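Local coordinates for fucolectin-related protein (Streptococcus pneumoniae, PDB 2WMF) that probably hydrolyses host blood-group carbohydrate antigens as the catalytic module of a family 98 glycoside hydrolase linked to fucose utilization, at residues H182-W187 with G344-L349; G221-V226 with P364-G369; F177-H180 with F186-T189; G228-L231 with N237-S240; T214-D219 with W248-T253. All blocks are in the same frame, centred on the assembly; numbering follows the deposited sequence.

Interaction 3 comes first along the chain and closes a short loop between strand 176-180 and helix 184-192, two successive elements of the eight-stranded beta/alpha barrel. Interaction 1 opens from the same helix and closes only at 344-349, enclosing interactions 4 and 5. Interaction 5 starts at 214-219, just past strand 207-212, and returns at 248-253; interaction 2 leaves from 221-226 inside that span and ends at 364-369, so it crosses both interaction 5 and interaction 1. Interaction 4, the turn from helix 219-231 into strand 237-243, lies within interactions 1, 2 and 5. Interactions 1 and 2 tie barrel helices to the later part of the chain.

Interaction 1: H182-W187 with G344-L349; sequences HEKWFW and GRISSL
The ammonium NZ of K184 is gripped by two waters that carry it across to carbonyls of 344-349, and it also forms salt bridges with E361 and D218. Water 2 accepts from NZ at 2.7 Å and lies 2.8 Å from I346 O, within hydrogen-bonding reach. Water 1 likewise accepts from K184 NZ, at 2.6 Å, and has L349 O within similar reach. Two carboxylates and two waters thus surround one charge, which probably favours its protonated state. The amine gets there because K184 CG stands anti to its own carbonyl carbon (chi1 -61°) and the chain beyond is extended and passes across I346. Helix 184-192 follows strand 176-180 in the beta/alpha barrel, whereas 346-348 belongs to the long connection after strand 337-340, so this contact joins a barrel helix to the following region of the chain. Apolar parts of the lysine do the direct touching. K184 CG meets I346 CG2 at 4.1 Å where the two side chains cross at about a right angle, and K184 CB lies 3.9 Å from S347 CB. S347 CB also reaches the start of W185, at 3.9 Å from its backbone N, while S347 OG hydrogen-bonds E188. The W185 indole swings away from 344-349, its NE1 donating to E183 OE1 at 2.9 Å nearly in the ring plane.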
# COMPACT_ATOMS: atom_id res chain seq x y z
N HIS A 182 12.51 -3.66 -1.52
CA HIS A 182 12.28 -2.88 -2.73
C HIS A 182 13.44 -3.02 -3.71
O HIS A 182 14.56 -3.35 -3.31
CB HIS A 182 12.08 -1.41 -2.36
CG HIS A 182 11.08 -0.73 -3.21
ND1 HIS A 182 11.38 0.23 -4.16
CD2 HIS A 182 9.75 -0.94 -3.31
CE1 HIS A 182 10.27 0.61 -4.75
NE2 HIS A 182 9.27 -0.10 -4.27
N GLU A 183 13.12 -2.69 -4.96
CA GLU A 183 14.01 -2.59 -6.12
C GLU A 183 14.09 -3.87 -6.89
O GLU A 183 14.10 -4.95 -6.32
CB GLU A 183 15.39 -2.01 -5.72
CG GLU A 183 15.26 -0.59 -5.06
CD GLU A 183 16.60 0.10 -4.77
OE1 GLU A 183 17.59 -0.19 -5.47
OE2 GLU A 183 16.62 0.97 -3.89
N LYS A 184 14.20 -3.73 -8.21
CA LYS A 184 14.17 -4.88 -9.10
C LYS A 184 15.37 -5.81 -8.85
O LYS A 184 15.20 -7.01 -8.66
CB LYS A 184 14.18 -4.44 -10.57
CG LYS A 184 12.97 -3.56 -11.01
CD LYS A 184 13.30 -2.70 -12.23
CE LYS A 184 12.30 -1.60 -12.48
NZ LYS A 184 12.86 -0.40 -13.25
N TRP A 185 16.59 -5.27 -8.90
CA TRP A 185 17.81 -6.10 -8.72
C TRP A 185 17.75 -6.83 -7.37
O TRP A 185 18.19 -7.98 -7.26
CB TRP A 185 19.08 -5.22 -8.83
CG TRP A 185 19.24 -4.34 -7.64
CD1 TRP A 185 18.67 -3.09 -7.44
CD2 TRP A 185 19.92 -4.67 -6.43
NE1 TRP A 185 18.96 -2.65 -6.15
CE2 TRP A 185 19.73 -3.59 -5.53
CE3 TRP A 185 20.69 -5.77 -6.00
CZ2 TRP A 185 20.29 -3.59 -4.26
CZ3 TRP A 185 21.22 -5.76 -4.71
CH2 TRP A 185 20.99 -4.70 -3.86
N PHE A 186 17.19 -6.17 -6.35
CA PHE A 186 17.18 -6.69 -4.99
C PHE A 186 16.29 -7.94 -4.93
O PHE A 186 16.70 -9.01 -4.48
CB PHE A 186 16.71 -5.62 -3.98
CG PHE A 186 16.69 -6.13 -2.57
CD1 PHE A 186 17.80 -6.04 -1.77
CD2 PHE A 186 15.56 -6.78 -2.09
CE1 PHE A 186 17.84 -6.57 -0.50
CE2 PHE A 186 15.57 -7.34 -0.78
CZ PHE A 186 16.74 -7.25 0.01
N TRP A 187 15.05 -7.80 -5.36
CA TRP A 187 14.14 -8.93 -5.33
C TRP A 187 14.61 -10.04 -6.27
O TRP A 187 14.40 -11.26 -5.97
CB TRP A 187 12.68 -8.49 -5.62
CG TRP A 187 12.02 -7.87 -4.45
CD1 TRP A 187 11.52 -6.61 -4.37
CD2 TRP A 187 11.71 -8.50 -3.19
NE1 TRP A 187 10.96 -6.40 -3.13
CE2 TRP A 187 11.07 -7.53 -2.39
CE3 TRP A 187 11.94 -9.77 -2.66
CZ2 TRP A 187 10.63 -7.81 -1.07
CZ3 TRP A 187 11.55 -10.03 -1.34
CH2 TRP A 187 10.89 -9.06 -0.57
N GLY A 344 17.25 -12.36 -19.79
CA GLY A 344 17.61 -10.99 -19.44
C GLY A 344 16.56 -10.41 -18.53
O GLY A 344 15.38 -10.65 -18.74
N ARG A 345 16.97 -9.60 -17.55
CA ARG A 345 16.12 -9.26 -16.42
C ARG A 345 15.55 -7.86 -16.53
O ARG A 345 16.13 -6.96 -17.16
CB ARG A 345 16.87 -9.42 -15.09
CG ARG A 345 17.38 -10.83 -14.88
CD ARG A 345 18.63 -10.95 -14.04
NE ARG A 345 19.10 -12.33 -14.13
CZ ARG A 345 19.78 -12.84 -15.16
NH1 ARG A 345 20.17 -12.07 -16.17
NH2 ARG A 345 20.04 -14.14 -15.19
N ILE A 346 14.38 -7.67 -15.92
CA ILE A 346 13.71 -6.37 -15.94
C ILE A 346 14.60 -5.27 -15.30
O ILE A 346 14.51 -4.08 -15.67
CB ILE A 346 12.30 -6.44 -15.28
CG1 ILE A 346 11.48 -5.20 -15.65
CG2 ILE A 346 12.38 -6.63 -13.73
CD1 ILE A 346 11.12 -5.14 -17.10
N SER A 347 15.50 -5.66 -14.39
CA SER A 347 16.49 -4.68 -13.80
C SER A 347 17.41 -4.06 -14.84
O SER A 347 18.04 -3.03 -14.58
CB SER A 347 17.35 -5.36 -12.73
OG SER A 347 17.94 -6.53 -13.23
N SER A 348 17.52 -4.70 -16.00
CA SER A 348 18.32 -4.16 -17.11
C SER A 348 17.49 -3.43 -18.18
O SER A 348 18.05 -3.06 -19.23
CB SER A 348 19.14 -5.26 -17.76
OG SER A 348 18.27 -6.06 -18.52
N LEU A 349 16.19 -3.27 -17.97
CA LEU A 349 15.31 -2.52 -18.89
C LEU A 349 14.70 -1.29 -18.20
O LEU A 349 13.51 -1.22 -17.88
CB LEU A 349 14.19 -3.44 -19.39
CG LEU A 349 14.58 -4.53 -20.36
CD1 LEU A 349 13.32 -5.32 -20.69
CD2 LEU A 349 15.23 -3.93 -21.64
O HOH W 1 11.86 -1.20 -15.50
O HOH W 2 14.88 -1.51 -14.72

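Interaction 2: G221-V226 with P364-G369; sequences GTDSIV and PLYNNG
Y366 reaches across to D223 with the hydroxyl at the tip of its ring, and one short hydrogen bond carries the direct contact: OH donates to D223 OD2 at 2.5 Å. The hydroxyl meets the carboxylate on the anti side of OD2 and only 17° out of its plane. The two flat groups are strongly turned against each other, carboxylate and ring planes standing 66° apart. On the helix, D223 has CG beside the backbone N and anti to the carbonyl carbon (chi1 -80°), which carries the carboxylate off the helix flank toward the tyrosine. Y366 adopts the same first-torsion arrangement, projecting its ring from the irregular 364-369 segment so that the hydroxyl comes in next to the aspartate stem: OH is 3.2 Å from D223 CB as well. The phenol oxygen has a second partner. Water 3 donates to Y366 OH at 2.8 Å and, at the longer distance of 3.2 Å, to S224 OG, so the hydroxyl gives one bond and takes another, and two consecutive helix residues share it. This should fix the rotation of the O-H bond. The carbonyl O of P364 lies over one face of the Y366 ring, and Y357 packs against that ring edge-to-face. D223 also touches T211 of strand 207-212. Helix 219-231 comes after that strand, so the bond holds a later loop against the opening turns of a helix in the (beta/alpha)8 barrel of this catalytic module.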
# COMPACT_ATOMS: atom_id res chain seq x y z
N GLY A 221 8.44 -1.68 -11.43
CA GLY A 221 9.12 -2.96 -11.49
C GLY A 221 8.94 -3.78 -10.22
O GLY A 221 8.82 -5.02 -10.27
N THR A 222 8.93 -3.11 -9.07
CA THR A 222 8.85 -3.80 -7.81
C THR A 222 7.45 -4.41 -7.67
O THR A 222 7.30 -5.56 -7.24
CB THR A 222 9.23 -2.92 -6.58
OG1 THR A 222 10.60 -2.50 -6.69
CG2 THR A 222 9.04 -3.68 -5.22
N ASP A 223 6.42 -3.63 -7.97
CA ASP A 223 5.05 -4.15 -7.99
C ASP A 223 4.94 -5.38 -8.90
O ASP A 223 4.23 -6.35 -8.56
CB ASP A 223 4.06 -3.11 -8.43
CG ASP A 223 3.68 -2.11 -7.33
OD1 ASP A 223 4.03 -2.30 -6.17
OD2 ASP A 223 2.94 -1.13 -7.66
N SER A 224 5.56 -5.32 -10.07
CA SER A 224 5.48 -6.41 -11.06
C SER A 224 6.13 -7.69 -10.53
O SER A 224 5.61 -8.83 -10.71
CB SER A 224 6.12 -6.01 -12.40
OG SER A 224 5.33 -5.05 -13.07
N ILE A 225 7.31 -7.55 -9.94
CA ILE A 225 8.08 -8.70 -9.47
C ILE A 225 7.45 -9.30 -8.22
O ILE A 225 7.33 -10.52 -8.08
CB ILE A 225 9.56 -8.28 -9.16
CG1 ILE A 225 10.29 -7.96 -10.45
CG2 ILE A 225 10.31 -9.37 -8.40
CD1 ILE A 225 11.69 -7.31 -10.19
N VAL A 226 7.08 -8.45 -7.28
CA VAL A 226 6.52 -8.94 -6.00
C VAL A 226 5.16 -9.61 -6.25
O VAL A 226 4.91 -10.73 -5.75
CB VAL A 226 6.52 -7.87 -4.91
CG1 VAL A 226 5.74 -8.34 -3.64
CG2 VAL A 226 8.00 -7.42 -4.56
N PRO A 364 4.86 6.35 -6.91
CA PRO A 364 4.03 5.15 -7.00
C PRO A 364 2.84 5.22 -7.93
O PRO A 364 2.30 4.16 -8.31
CB PRO A 364 3.54 4.98 -5.54
CG PRO A 364 3.51 6.37 -5.00
CD PRO A 364 4.68 7.04 -5.62
N LEU A 365 2.37 6.43 -8.29
CA LEU A 365 1.09 6.49 -9.00
C LEU A 365 1.27 6.01 -10.45
O LEU A 365 2.26 6.29 -11.09
CB LEU A 365 0.46 7.89 -8.95
CG LEU A 365 0.29 8.52 -7.58
CD1 LEU A 365 -0.32 9.96 -7.67
CD2 LEU A 365 -0.53 7.59 -6.65
N TYR A 366 0.27 5.26 -10.93
CA TYR A 366 0.26 4.81 -12.32
C TYR A 366 -0.53 5.80 -13.21
O TYR A 366 -1.53 6.34 -12.78
CB TYR A 366 -0.38 3.43 -12.43
CG TYR A 366 0.50 2.36 -11.81
CD1 TYR A 366 1.85 2.27 -12.15
CD2 TYR A 366 0.01 1.48 -10.83
CE1 TYR A 366 2.67 1.29 -11.59
CE2 TYR A 366 0.83 0.49 -10.27
CZ TYR A 366 2.16 0.39 -10.65
OH TYR A 366 2.99 -0.59 -10.12
N ASN A 367 -0.11 5.99 -14.45
CA ASN A 367 -0.86 6.90 -15.33
C ASN A 367 -2.08 6.22 -15.97
O ASN A 367 -3.07 6.85 -16.27
CB ASN A 367 0.03 7.39 -16.42
CG ASN A 367 1.24 8.11 -15.89
OD1 ASN A 367 1.21 9.35 -15.68
ND2 ASN A 367 2.30 7.37 -15.65
N ASN A 368 -1.93 4.92 -16.20
CA ASN A 368 -2.84 4.13 -17.05
C ASN A 368 -3.16 2.83 -16.32
O ASN A 368 -2.23 2.19 -15.79
CB ASN A 368 -2.07 3.83 -18.37
CG ASN A 368 -2.96 3.50 -19.53
OD1 ASN A 368 -4.14 3.19 -19.38
ND2 ASN A 368 -2.38 3.63 -20.74
N GLY A 369 -4.41 2.38 -16.40
CA GLY A 369 -4.84 1.10 -15.87
C GLY A 369 -5.06 0.01 -16.90
O GLY A 369 -5.46 -1.08 -16.54
O HOH W 3 3.79 -2.44 -12.06

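Interaction 3: F177-H180 with F186-T189; sequences FIWH and FWET
W187 directs the edge of its six-membered ring at the face of W179 in a T-shaped pair. The centroid of that ring lies 5.0 Å from the centroid of the five-membered ring of W179, and the planes stand 59° apart, somewhat short of perpendicular. CH2 is the leading atom: it sits over the pyrrole side of the W179 indole, offset toward the rim, at 3.8 Å from W179 CG. The same edge of W187 meets the strand backbone, with CH2 3.8 Å from W179 O. These aromatic contacts bind strand 176-180 of the eight-stranded parallel barrel to helix 184-192, the helix that comes directly after it in the chain. W179 has CG anti to the backbone N (chi1 -167°), which lays its indole out toward the helix. Apolar contact adds a second point on the same indole: F186 CZ touches W179 CZ2 at 4.2 Å, and for the phenyl this approach is at its edge, near its plane. The indole N-H groups turn to the connecting loop, W179 NE1 donating to D181 OD2 and W187 NE1 reaching D181 O only weakly. F196 packs edge-to-face with W179.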
# COMPACT_ATOMS: atom_id res chain seq x y z
N PHE A 177 5.75 -14.97 8.05
CA PHE A 177 6.98 -14.22 7.87
C PHE A 177 6.68 -13.18 6.80
O PHE A 177 6.30 -13.52 5.67
CB PHE A 177 8.12 -15.13 7.42
CG PHE A 177 9.50 -14.44 7.33
CD1 PHE A 177 10.30 -14.37 8.45
CD2 PHE A 177 9.91 -13.81 6.16
CE1 PHE A 177 11.54 -13.74 8.42
CE2 PHE A 177 11.13 -13.19 6.09
CZ PHE A 177 11.94 -13.13 7.22
N ILE A 178 6.85 -11.92 7.18
CA ILE A 178 6.50 -10.77 6.29
C ILE A 178 7.78 -10.00 5.97
O ILE A 178 8.42 -9.45 6.87
CB ILE A 178 5.44 -9.85 6.92
CG1 ILE A 178 4.19 -10.66 7.30
CG2 ILE A 178 5.08 -8.67 5.94
CD1 ILE A 178 3.06 -9.84 7.85
N TRP A 179 8.11 -9.96 4.67
CA TRP A 179 9.36 -9.33 4.20
C TRP A 179 9.05 -8.07 3.36
O TRP A 179 8.55 -8.21 2.26
CB TRP A 179 10.21 -10.32 3.38
CG TRP A 179 11.62 -9.88 3.11
CD1 TRP A 179 12.12 -8.60 3.15
CD2 TRP A 179 12.72 -10.72 2.73
NE1 TRP A 179 13.45 -8.60 2.82
CE2 TRP A 179 13.84 -9.89 2.54
CE3 TRP A 179 12.85 -12.11 2.53
CZ2 TRP A 179 15.09 -10.40 2.20
CZ3 TRP A 179 14.07 -12.62 2.17
CH2 TRP A 179 15.19 -11.76 2.00
N HIS A 180 9.34 -6.88 3.89
CA HIS A 180 9.16 -5.62 3.15
C HIS A 180 10.51 -5.20 2.58
O HIS A 180 11.50 -5.01 3.32
CB HIS A 180 8.68 -4.49 4.09
CG HIS A 180 7.26 -4.61 4.55
ND1 HIS A 180 6.18 -4.33 3.75
CD2 HIS A 180 6.76 -4.89 5.78
CE1 HIS A 180 5.06 -4.47 4.45
NE2 HIS A 180 5.38 -4.80 5.69
N PHE A 186 17.19 -6.17 -6.35
CA PHE A 186 17.18 -6.69 -4.99
C PHE A 186 16.29 -7.94 -4.93
O PHE A 186 16.70 -9.01 -4.48
CB PHE A 186 16.71 -5.62 -3.98
CG PHE A 186 16.69 -6.13 -2.57
CD1 PHE A 186 17.80 -6.04 -1.77
CD2 PHE A 186 15.56 -6.78 -2.09
CE1 PHE A 186 17.84 -6.57 -0.50
CE2 PHE A 186 15.57 -7.34 -0.78
CZ PHE A 186 16.74 -7.25 0.01
N TRP A 187 15.05 -7.80 -5.36
CA TRP A 187 14.14 -8.93 -5.33
C TRP A 187 14.61 -10.04 -6.27
O TRP A 187 14.40 -11.26 -5.97
CB TRP A 187 12.68 -8.49 -5.62
CG TRP A 187 12.02 -7.87 -4.45
CD1 TRP A 187 11.52 -6.61 -4.37
CD2 TRP A 187 11.71 -8.50 -3.19
NE1 TRP A 187 10.96 -6.40 -3.13
CE2 TRP A 187 11.07 -7.53 -2.39
CE3 TRP A 187 11.94 -9.77 -2.66
CZ2 TRP A 187 10.63 -7.81 -1.07
CZ3 TRP A 187 11.55 -10.03 -1.34
CH2 TRP A 187 10.89 -9.06 -0.57
N GLU A 188 15.20 -9.68 -7.40
CA GLU A 188 15.78 -10.70 -8.29
C GLU A 188 16.84 -11.52 -7.51
O GLU A 188 16.92 -12.76 -7.58
CB GLU A 188 16.39 -10.05 -9.54
CG GLU A 188 15.40 -9.58 -10.53
CD GLU A 188 15.95 -8.66 -11.61
OE1 GLU A 188 17.21 -8.45 -11.68
OE2 GLU A 188 15.12 -8.20 -12.42
N THR A 189 17.62 -10.82 -6.71
CA THR A 189 18.72 -11.43 -5.98
C THR A 189 18.21 -12.34 -4.87
O THR A 189 18.70 -13.48 -4.69
CB THR A 189 19.70 -10.33 -5.45
OG1 THR A 189 20.26 -9.64 -6.57
CG2 THR A 189 20.83 -10.94 -4.68

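Interaction 4: G228-L231 with N237-S240; sequences GFWL and NWGS
Two tryptophans carry this contact, W230 near the end of helix 219-231 and W238 at the start of strand 237-243. Their pairing is aromatic but oblique: the six-membered ring of W230 and the five-membered ring of W238 have centroids 5.1 Å apart and planes at 48°. The pyrrole corner of W238 does the touching. Its CD1 lies 3.6 Å from W230 CE3, and its NE1 is equally close to that CE3. The long axes of the two side chains cross at about a right angle, so W238 meets the benzo side of W230 with one corner. W230 stands with CG anti to its backbone N (chi1 171°), which sends the indole across toward the strand. In W238, CG sits between the backbone N and carbonyl carbon (chi1 75°), a cramped arrangement that turns the indole back along the helix toward V226.

Backbone contact is slighter. The pyrrole carbon W230 CD1 approaches N237 N at 3.8 Å, by van der Waals touch and with no hydrogen bond between the segments. Polar groups find partners beyond the pair: W238 NE1 donates to G285 O, which also helps hold the indole in place, and the amide of N237 bonds T288 and I33.

In the barrel, the contact spans the turn from helix 219-231 into the next strand of the beta-alpha-beta unit 207-212, 219-231, 237-243. W238 packs on V226 and S227 of the helix, W230 reaches K328 and V331 of helix 328-334, and G239 hydrogen-bonds strand 207-212.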
# COMPACT_ATOMS: atom_id res chain seq x y z
N GLY A 228 4.32 -10.81 -9.02
CA GLY A 228 4.72 -11.97 -9.83
C GLY A 228 5.10 -13.18 -8.97
O GLY A 228 4.78 -14.32 -9.32
N PHE A 229 5.76 -12.94 -7.83
CA PHE A 229 6.08 -14.04 -6.87
C PHE A 229 4.80 -14.74 -6.37
O PHE A 229 4.74 -15.96 -6.27
CB PHE A 229 6.85 -13.51 -5.65
CG PHE A 229 8.27 -13.03 -5.92
CD1 PHE A 229 9.09 -13.63 -6.86
CD2 PHE A 229 8.78 -12.01 -5.15
CE1 PHE A 229 10.40 -13.20 -7.00
CE2 PHE A 229 10.06 -11.58 -5.29
CZ PHE A 229 10.87 -12.14 -6.21
N TRP A 230 3.80 -13.94 -6.07
CA TRP A 230 2.49 -14.43 -5.59
C TRP A 230 1.86 -15.25 -6.72
O TRP A 230 1.40 -16.36 -6.49
CB TRP A 230 1.62 -13.22 -5.22
CG TRP A 230 0.20 -13.52 -4.92
CD1 TRP A 230 -0.30 -14.34 -3.92
CD2 TRP A 230 -0.94 -13.01 -5.62
NE1 TRP A 230 -1.69 -14.36 -3.99
CE2 TRP A 230 -2.08 -13.51 -5.01
CE3 TRP A 230 -1.09 -12.10 -6.69
CZ2 TRP A 230 -3.37 -13.17 -5.43
CZ3 TRP A 230 -2.36 -11.78 -7.12
CH2 TRP A 230 -3.47 -12.29 -6.49
N LEU A 231 1.84 -14.70 -7.94
CA LEU A 231 1.23 -15.40 -9.09
C LEU A 231 1.97 -16.70 -9.41
O LEU A 231 1.39 -17.64 -9.98
CB LEU A 231 1.22 -14.47 -10.30
CG LEU A 231 0.23 -13.32 -10.21
CD1 LEU A 231 0.42 -12.16 -11.25
CD2 LEU A 231 -1.22 -13.85 -10.27
N ASN A 237 0.43 -14.54 -0.22
CA ASN A 237 -0.05 -13.17 -0.13
C ASN A 237 1.10 -12.24 -0.45
O ASN A 237 2.28 -12.56 -0.18
CB ASN A 237 -0.57 -12.87 1.29
CG ASN A 237 -1.82 -13.65 1.61
OD1 ASN A 237 -2.92 -13.28 1.18
ND2 ASN A 237 -1.67 -14.78 2.36
N TRP A 238 0.77 -11.11 -1.04
CA TRP A 238 1.73 -10.01 -1.17
C TRP A 238 1.13 -8.71 -0.64
O TRP A 238 -0.10 -8.58 -0.50
CB TRP A 238 2.25 -9.83 -2.61
CG TRP A 238 1.31 -9.20 -3.61
CD1 TRP A 238 0.31 -9.81 -4.31
CD2 TRP A 238 1.38 -7.86 -4.12
NE1 TRP A 238 -0.27 -8.92 -5.19
CE2 TRP A 238 0.35 -7.70 -5.06
CE3 TRP A 238 2.21 -6.77 -3.84
CZ2 TRP A 238 0.15 -6.50 -5.76
CZ3 TRP A 238 1.97 -5.58 -4.51
CH2 TRP A 238 0.96 -5.46 -5.47
N GLY A 239 1.98 -7.70 -0.48
CA GLY A 239 1.47 -6.39 -0.14
C GLY A 239 2.53 -5.32 -0.15
O GLY A 239 3.45 -5.37 -0.98
N SER A 240 2.38 -4.35 0.75
CA SER A 240 3.18 -3.13 0.75
C SER A 240 3.40 -2.54 2.11
O SER A 240 2.54 -2.64 2.99
CB SER A 240 2.43 -2.05 -0.08
OG SER A 240 1.06 -1.93 0.35

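Interaction 5: T214-D219 with W248-T253; sequences TPIRDD and WEKHYT
I216 and E249 bring the two backbones nearest each other, their CA atoms 7.0 Å apart. The loop 214-219 is irregular, and I216 itself has positive phi, in the left-handed region (phi 50°, psi 50°), and its side chain points toward the helix end. Facing it, helix 245-249 finishes in a Schellman motif: H251 has positive phi, and its N makes one of the two bonds back into the last turn, to W248 O at 3.0 Å.

I216 is the wedge between the segments. With CG1 between the backbone N and carbonyl carbon (chi1 59°), the chain extends so that CD1 comes to 3.6 Å from E249 O and 3.7 Å from E249 CB. The same CD1, together with CG2, also meets K250, whose chain bends at chi2 and chi3 and lays CD 3.8 Å from I216 CD1. E249 also leans on the loop backbone, CG lying 3.3 Å from T214 O. All of these are van der Waals contacts; no hydrogen bond joins the segments. The polar ends point to other partners, K250 NZ to T362 and T214 OG1 to D243 and K212.

Loop 214-219 follows strand 207-212 and runs into helix 219-231, while helix 245-249 comes after strand 237-243. The contact therefore joins two successive connections on the C-terminal side of the barrel strands, the side on which such barrels usually carry their active sites.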
# COMPACT_ATOMS: atom_id res chain seq x y z
N THR A 214 10.11 3.58 -0.19
CA THR A 214 11.00 4.61 0.36
C THR A 214 12.10 5.13 -0.59
O THR A 214 12.31 6.36 -0.63
CB THR A 214 11.71 4.03 1.63
OG1 THR A 214 10.78 3.28 2.43
CG2 THR A 214 12.36 5.15 2.48
N PRO A 215 12.86 4.23 -1.26
CA PRO A 215 14.04 4.70 -1.99
C PRO A 215 13.77 5.34 -3.35
O PRO A 215 14.72 5.60 -4.10
CB PRO A 215 14.89 3.44 -2.14
CG PRO A 215 13.84 2.34 -2.31
CD PRO A 215 12.75 2.74 -1.35
N ILE A 216 12.49 5.59 -3.66
CA ILE A 216 12.11 6.40 -4.82
C ILE A 216 12.78 5.94 -6.10
O ILE A 216 13.36 6.73 -6.87
CB ILE A 216 12.22 7.94 -4.57
CG1 ILE A 216 13.62 8.40 -4.18
CG2 ILE A 216 11.22 8.39 -3.53
CD1 ILE A 216 13.77 9.92 -4.29
N ARG A 217 12.67 4.64 -6.32
CA ARG A 217 13.18 3.97 -7.55
C ARG A 217 12.38 2.68 -7.73
O ARG A 217 11.88 2.09 -6.74
CB ARG A 217 14.64 3.54 -7.40
CG ARG A 217 15.65 4.54 -7.04
CD ARG A 217 16.99 3.78 -6.93
NE ARG A 217 17.32 3.14 -8.20
CZ ARG A 217 17.80 3.78 -9.27
NH1 ARG A 217 18.07 5.09 -9.23
NH2 ARG A 217 18.01 3.09 -10.39
N ASP A 218 12.24 2.28 -8.97
CA ASP A 218 11.74 0.96 -9.30
C ASP A 218 10.34 0.68 -8.78
O ASP A 218 10.02 -0.49 -8.53
CB ASP A 218 12.68 -0.14 -8.77
CG ASP A 218 13.98 -0.23 -9.53
OD1 ASP A 218 14.17 0.51 -10.53
OD2 ASP A 218 14.84 -1.06 -9.15
N ASP A 219 9.47 1.69 -8.66
CA ASP A 219 8.13 1.43 -8.09
C ASP A 219 7.29 0.45 -8.95
O ASP A 219 6.60 -0.43 -8.40
CB ASP A 219 7.35 2.72 -7.82
CG ASP A 219 7.88 3.49 -6.60
OD1 ASP A 219 8.83 3.01 -5.94
OD2 ASP A 219 7.29 4.54 -6.27
N TRP A 248 9.89 13.14 1.71
CA TRP A 248 11.22 13.68 2.15
C TRP A 248 12.31 13.31 1.15
O TRP A 248 13.13 14.15 0.77
CB TRP A 248 11.54 13.13 3.53
CG TRP A 248 12.84 13.63 4.11
CD1 TRP A 248 13.04 14.78 4.83
CD2 TRP A 248 14.09 12.98 4.01
NE1 TRP A 248 14.37 14.87 5.18
CE2 TRP A 248 15.03 13.77 4.70
CE3 TRP A 248 14.53 11.78 3.43
CZ2 TRP A 248 16.36 13.42 4.81
CZ3 TRP A 248 15.87 11.43 3.55
CH2 TRP A 248 16.77 12.27 4.23
N GLU A 249 12.32 12.06 0.68
CA GLU A 249 13.34 11.61 -0.28
C GLU A 249 13.30 12.46 -1.58
O GLU A 249 14.35 12.73 -2.18
CB GLU A 249 13.17 10.13 -0.60
CG GLU A 249 13.44 9.17 0.59
CD GLU A 249 14.92 8.98 0.92
OE1 GLU A 249 15.79 9.48 0.16
OE2 GLU A 249 15.18 8.30 1.97
N LYS A 250 12.09 12.84 -1.99
CA LYS A 250 11.84 13.68 -3.19
C LYS A 250 12.16 15.15 -3.00
O LYS A 250 12.10 15.94 -3.97
CB LYS A 250 10.38 13.54 -3.62
CG LYS A 250 10.06 12.16 -4.15
CD LYS A 250 10.72 11.80 -5.48
CE LYS A 250 10.23 12.57 -6.70
NZ LYS A 250 10.97 12.16 -7.96
N HIS A 251 12.44 15.53 -1.75
CA HIS A 251 12.66 16.92 -1.32
C HIS A 251 11.36 17.76 -1.40
O HIS A 251 11.40 19.01 -1.53
CB HIS A 251 13.78 17.63 -2.13
CG HIS A 251 15.10 16.91 -2.16
ND1 HIS A 251 16.14 17.35 -2.93
CD2 HIS A 251 15.53 15.77 -1.57
CE1 HIS A 251 17.18 16.54 -2.80
NE2 HIS A 251 16.85 15.58 -1.95
N TYR A 252 10.21 17.11 -1.32
CA TYR A 252 8.95 17.79 -1.32
C TYR A 252 8.61 18.31 0.07
O TYR A 252 9.08 17.78 1.07
CB TYR A 252 7.85 16.86 -1.83
CG TYR A 252 7.95 16.41 -3.26
CD1 TYR A 252 8.75 17.06 -4.19
CD2 TYR A 252 7.15 15.37 -3.73
CE1 TYR A 252 8.79 16.65 -5.51
CE2 TYR A 252 7.17 14.96 -5.04
CZ TYR A 252 8.01 15.62 -5.92
OH TYR A 252 8.05 15.25 -7.23
N THR A 253 7.76 19.33 0.12
CA THR A 253 7.38 20.02 1.36
C THR A 253 5.85 20.20 1.43
O THR A 253 5.12 19.22 1.25
CB THR A 253 8.20 21.32 1.53
OG1 THR A 253 8.05 22.14 0.37
CG2 THR A 253 9.66 20.95 1.75